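Local coordinates for methyltransferase domain-containing protein (Pyrococcus horikoshii, PDB 1VE3) that binds S-adenosylmethionine and probably uses it as the methyl donor of a methyltransferase with a Rossmann-like fold, at residues A[146-149]-A[150-154]; A[126-129]-A[130-134]. All coordinates share one frame; numbering follows the deposited sequence.

In the fold
Contacts 1 and 2 illustrate two ways in which a helix of a Rossmann-like methyltransferase can finish. In contact 2 the helix 118-131 gives way to the short strand 132-133 and the corner at P134 before strand 136-143; in contact 1 the short helix 145-148, which comes just after that strand, loosens into the loop before strand 166-170. The two lie on opposite sides of the chain's centre, their own centres 33 Å apart and their nearest atoms about 19 Å apart. Contact 2 is near the cofactor site: the side chain of E127 is about 10 Å from a bound S-adenosylmethionine and about 8 Å from that of D93, and V128 is about 7 Å from A94, side chain to side chain. Contact 1 lies away from the known binding residues.

Contact 1 (A[146-149]-A[150-154])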
loop_
_atom_site.group_PDB
_atom_site.type_symbol
_atom_site.label_atom_id
_atom_site.label_comp_id
_atom_site.label_asym_id
_atom_site.label_seq_id
_atom_site.Cartn_x
_atom_site.Cartn_y
_atom_site.Cartn_z
ATOM N N ARG A 146 -19.359 -14.224 0.139
ATOM C CA ARG A 146 -20.277 -15.137 0.809
ATOM C C ARG A 146 -19.605 -15.905 1.945
ATOM O O ARG A 146 -20.198 -16.102 3.001
ATOM C CB ARG A 146 -20.884 -16.108 -0.205
ATOM C CG ARG A 146 -21.971 -17.002 0.367
ATOM C CD ARG A 146 -22.894 -17.464 -0.735
ATOM N NE ARG A 146 -23.498 -16.321 -1.419
ATOM C CZ ARG A 146 -24.223 -16.410 -2.531
ATOM N NH1 ARG A 146 -24.439 -17.593 -3.091
ATOM N NH2 ARG A 146 -24.723 -15.313 -3.088
ATOM N N GLU A 147 -18.368 -16.333 1.726
ATOM C CA GLU A 147 -17.632 -17.072 2.746
ATOM C C GLU A 147 -17.111 -16.128 3.828
ATOM O O GLU A 147 -17.013 -16.499 4.998
ATOM C CB GLU A 147 -16.459 -17.820 2.111
ATOM C CG GLU A 147 -16.852 -18.972 1.201
ATOM C CD GLU A 147 -17.693 -20.020 1.911
ATOM O OE1 GLU A 147 -18.924 -19.826 2.018
ATOM O OE2 GLU A 147 -17.120 -21.034 2.372
ATOM N N LEU A 148 -16.781 -14.905 3.427
ATOM C CA LEU A 148 -16.264 -13.897 4.346
ATOM C C LEU A 148 -17.357 -13.287 5.224
ATOM O O LEU A 148 -17.091 -12.834 6.338
ATOM C CB LEU A 148 -15.575 -12.787 3.548
ATOM C CG LEU A 148 -15.055 -11.561 4.299
ATOM C CD1 LEU A 148 -13.941 -11.972 5.244
ATOM C CD2 LEU A 148 -14.557 -10.529 3.294
ATOM N N LEU A 149 -18.585 -13.281 4.715
ATOM C CA LEU A 149 -19.736 -12.709 5.421
ATOM C C LEU A 149 -19.743 -13.045 6.923
ATOM O O LEU A 149 -19.777 -12.173 7.782
ATOM C CB LEU A 149 -21.011 -13.241 4.763
ATOM C CG LEU A 149 -21.722 -12.181 3.921
ATOM C CD1 LEU A 149 -23.245 -12.297 4.003
ATOM C CD2 LEU A 149 -21.377 -10.754 4.345
ATOM N N PRO A 150 -19.712 -14.343 7.282
ATOM C CA PRO A 150 -19.727 -14.766 8.689
ATOM C C PRO A 150 -18.817 -13.958 9.612
ATOM O O PRO A 150 -19.265 -13.438 10.634
ATOM C CB PRO A 150 -19.315 -16.231 8.607
ATOM C CG PRO A 150 -19.941 -16.660 7.322
ATOM C CD PRO A 150 -19.596 -15.516 6.394
ATOM N N ARG A 151 -17.540 -13.859 9.259
ATOM C CA ARG A 151 -16.592 -13.105 10.069
ATOM C C ARG A 151 -16.045 -11.886 9.335
ATOM O O ARG A 151 -14.836 -11.704 9.219
ATOM C CB ARG A 151 -15.449 -14.019 10.537
ATOM C CG ARG A 151 -15.056 -15.141 9.572
ATOM C CD ARG A 151 -14.183 -14.658 8.423
ATOM N NE ARG A 151 -13.707 -15.777 7.610
ATOM C CZ ARG A 151 -12.849 -15.665 6.599
ATOM N NH1 ARG A 151 -12.477 -16.741 5.920
ATOM N NH2 ARG A 151 -12.358 -14.478 6.265
ATOM N N LEU A 152 -16.957 -11.043 8.856
ATOM C CA LEU A 152 -16.591 -9.838 8.121
ATOM C C LEU A 152 -16.407 -8.632 9.044
ATOM O O LEU A 152 -15.517 -7.806 8.829
ATOM C CB LEU A 152 -17.665 -9.531 7.069
ATOM C CG LEU A 152 -17.394 -8.461 6.001
ATOM C CD1 LEU A 152 -18.469 -8.543 4.932
ATOM C CD2 LEU A 152 -17.369 -7.077 6.617
ATOM N N LYS A 153 -17.245 -8.541 10.073
ATOM C CA LYS A 153 -17.197 -7.433 11.025
ATOM C C LYS A 153 -15.799 -7.156 11.588
ATOM O O LYS A 153 -15.585 -6.145 12.256
ATOM C CB LYS A 153 -18.182 -7.690 12.172
ATOM C CG LYS A 153 -18.335 -6.526 13.143
ATOM C CD LYS A 153 -19.343 -6.841 14.241
ATOM C CE LYS A 153 -20.749 -6.997 13.680
ATOM N NZ LYS A 153 -21.231 -5.740 13.039
ATOM N N GLU A 154 -14.851 -8.050 11.318
ATOM C CA GLU A 154 -13.478 -7.877 11.792
ATOM C C GLU A 154 -12.537 -8.927 11.209
ATOM O O GLU A 154 -12.774 -10.129 11.337
ATOM C CB GLU A 154 -13.428 -7.934 13.323
ATOM C CG GLU A 154 -13.934 -9.236 13.934
ATOM C CD GLU A 154 -13.834 -9.244 15.453
ATOM O OE1 GLU A 154 -14.227 -10.259 16.071
ATOM O OE2 GLU A 154 -13.364 -8.238 16.029
#
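Leucines carry the apolar part of this turn, in two pairs. L149 and L152 meet through one methyl each, CD2 of L149 lying 3.7 Å from CD1 of L152, and their side chains run at an oblique angle to each other. L148 adds a looser approach, its CG standing 4.2 Å from the CG of L152. The CB of L152 points toward 146-149, and chi1 and chi2, both near 180° (-169° and 169°), extend the chain until CD1 meets the methyl of L149.

One backbone hydrogen bond joins the two segments. L152 N donates to L149 O over 3.2 Å, but the bond is bent, with an N-H...O angle of 138°, and the donor stands well above the carbonyl plane. Such a three-residue step shows the chain losing helical regularity as it runs from helix 145-148, next to strand 136-143 of the central sheet in the Rossmann-like fold, to strand 166-170. P150 has no N-H to offer the preceding carbonyls.

R151 makes the remaining side-chain contact. Its chain bends at chi2 and crosses L148 at about a right angle, bringing NH2 against the CD1 methyl of L148 at 3.1 Å. E147 O and L148 CA lie over one face of the guanidinium, the CA 4.3 Å above the plane toward its rim. Beyond the turn, L149 rests on V176 and L152 on I178, both of strand 175-179, while R151 touches Y218; at the other end, D144 OD1 accepts a hydrogen bond from E147 N.

Contact 2 (A[126-129]-A[130-134]); sequences KEVR and RVLKP
E127 and R130, an i to i+3 pair at the C-terminal end of helix 118-131 in the Rossmann-like methyltransferase fold, form a side-on salt bridge in which two nitrogens of the arginine each take one carboxylate oxygen. R130 NE donates to E127 OE2 over 2.9 Å in an almost straight bond of 166°, and R130 NH2 reaches E127 OE1, also over 2.9 Å. Both oxygens are met on their syn sides, yet the fit is not flat: carboxylate and guanidinium planes stand 40° apart. The side chains run alongside each other, pointing the same way, because R130 leaves the helix with CG anti to its N and bends at chi3 (77°), while E127 bends at chi2. The pair is held from outside too: L97 N donates to E127 OE1, and R130 NH1 forms a salt bridge with D101 and a hydrogen bond to F99 O, so both groups are probably fixed in rotation and joined to the chain that follows the cofactor-binding residues D93 and A94.

Backbone bonds come next. R130 N to K126 O and V131 N to E127 O, each 3.1 Å, are regular helical links. L132 N then makes two weak bonds, to V128 O and R129 O, as the helix unwinds into strand 132-133.

Packing fills the inner side. V128 CG1 lies 4.4 Å from L132 CD2, and both residues lean on V107 and F138 of the neighbouring sheet strands. V131 touches F104 in turn, and its CG1 sits 3.4 Å above the guanidinium plane of R130, displaced toward the rim of that face.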
loop_
_atom_site.group_PDB
_atom_site.type_symbol
_atom_site.label_atom_id
_atom_site.label_comp_id
_atom_site.label_asym_id
_atom_site.label_seq_id
_atom_site.Cartn_x
_atom_site.Cartn_y
_atom_site.Cartn_z
ATOM N N LYS A 126 -19.943 -12.141 -21.023
ATOM C CA LYS A 126 -20.251 -12.319 -22.434
ATOM C C LYS A 126 -19.459 -11.305 -23.255
ATOM O O LYS A 126 -18.836 -11.659 -24.259
ATOM C CB LYS A 126 -21.752 -12.146 -22.679
ATOM C CG LYS A 126 -22.220 -12.679 -24.022
ATOM C CD LYS A 126 -23.736 -12.633 -24.138
ATOM C CE LYS A 126 -24.397 -13.451 -23.047
ATOM N NZ LYS A 126 -25.883 -13.390 -23.132
ATOM N N GLU A 127 -19.473 -10.049 -22.817
ATOM C CA GLU A 127 -18.740 -8.989 -23.506
ATOM C C GLU A 127 -17.230 -9.218 -23.479
ATOM O O GLU A 127 -16.539 -8.947 -24.465
ATOM C CB GLU A 127 -19.060 -7.625 -22.883
ATOM C CG GLU A 127 -20.306 -6.987 -23.446
ATOM C CD GLU A 127 -20.153 -6.673 -24.920
ATOM O OE1 GLU A 127 -19.562 -5.623 -25.243
ATOM O OE2 GLU A 127 -20.607 -7.483 -25.754
ATOM N N VAL A 128 -16.721 -9.717 -22.353
ATOM C CA VAL A 128 -15.294 -9.976 -22.216
ATOM C C VAL A 128 -14.860 -11.026 -23.232
ATOM O O VAL A 128 -13.854 -10.863 -23.922
ATOM C CB VAL A 128 -14.944 -10.490 -20.804
ATOM C CG1 VAL A 128 -13.487 -10.927 -20.757
ATOM C CG2 VAL A 128 -15.217 -9.390 -19.764
ATOM N N ARG A 129 -15.613 -12.118 -23.306
ATOM C CA ARG A 129 -15.277 -13.169 -24.248
ATOM C C ARG A 129 -15.248 -12.622 -25.670
ATOM O O ARG A 129 -14.353 -12.946 -26.441
ATOM C CB ARG A 129 -16.284 -14.316 -24.164
ATOM C CG ARG A 129 -16.098 -15.337 -25.271
ATOM C CD ARG A 129 -17.127 -16.444 -25.205
ATOM N NE ARG A 129 -17.115 -17.246 -26.422
ATOM C CZ ARG A 129 -17.429 -16.775 -27.624
ATOM N NH1 ARG A 129 -17.783 -15.504 -27.772
ATOM N NH2 ARG A 129 -17.389 -17.574 -28.680
ATOM N N ARG A 130 -16.220 -11.772 -25.996
ATOM C CA ARG A 130 -16.330 -11.196 -27.331
ATOM C C ARG A 130 -15.163 -10.315 -27.771
ATOM O O ARG A 130 -14.663 -10.462 -28.888
ATOM C CB ARG A 130 -17.631 -10.394 -27.452
ATOM C CG ARG A 130 -17.822 -9.742 -28.816
ATOM C CD ARG A 130 -19.135 -8.984 -28.910
ATOM N NE ARG A 130 -19.103 -7.698 -28.216
ATOM C CZ ARG A 130 -18.281 -6.701 -28.523
ATOM N NH1 ARG A 130 -17.414 -6.838 -29.517
ATOM N NH2 ARG A 130 -18.325 -5.567 -27.840
ATOM N N VAL A 131 -14.738 -9.396 -26.904
ATOM C CA VAL A 131 -13.642 -8.477 -27.223
ATOM C C VAL A 131 -12.262 -9.112 -27.033
ATOM O O VAL A 131 -11.235 -8.521 -27.363
ATOM C CB VAL A 131 -13.726 -7.209 -26.354
ATOM C CG1 VAL A 131 -15.074 -6.534 -26.553
ATOM C CG2 VAL A 131 -13.519 -7.572 -24.883
ATOM N N LEU A 132 -12.246 -10.327 -26.510
ATOM C CA LEU A 132 -10.995 -11.032 -26.278
ATOM C C LEU A 132 -10.624 -11.888 -27.490
ATOM O O LEU A 132 -11.487 -12.528 -28.100
ATOM C CB LEU A 132 -11.153 -11.919 -25.044
ATOM C CG LEU A 132 -9.934 -12.310 -24.221
ATOM C CD1 LEU A 132 -9.185 -11.069 -23.780
ATOM C CD2 LEU A 132 -10.392 -13.113 -23.015
ATOM N N LYS A 133 -9.344 -11.890 -27.854
ATOM C CA LYS A 133 -8.894 -12.711 -28.967
ATOM C C LYS A 133 -8.957 -14.157 -28.490
ATOM O O LYS A 133 -8.704 -14.439 -27.321
ATOM C CB LYS A 133 -7.449 -12.381 -29.342
ATOM C CG LYS A 133 -7.224 -11.008 -29.954
ATOM C CD LYS A 133 -5.757 -10.849 -30.349
ATOM C CE LYS A 133 -5.463 -9.451 -30.855
ATOM N NZ LYS A 133 -4.000 -9.239 -31.047
ATOM N N PRO A 134 -9.295 -15.097 -29.390
ATOM C CA PRO A 134 -9.362 -16.498 -28.962
ATOM C C PRO A 134 -8.092 -16.952 -28.231
ATOM O O PRO A 134 -8.137 -17.836 -27.379
ATOM C CB PRO A 134 -9.609 -17.257 -30.274
ATOM C CG PRO A 134 -9.068 -16.316 -31.342
ATOM C CD PRO A 134 -9.517 -14.967 -30.841
#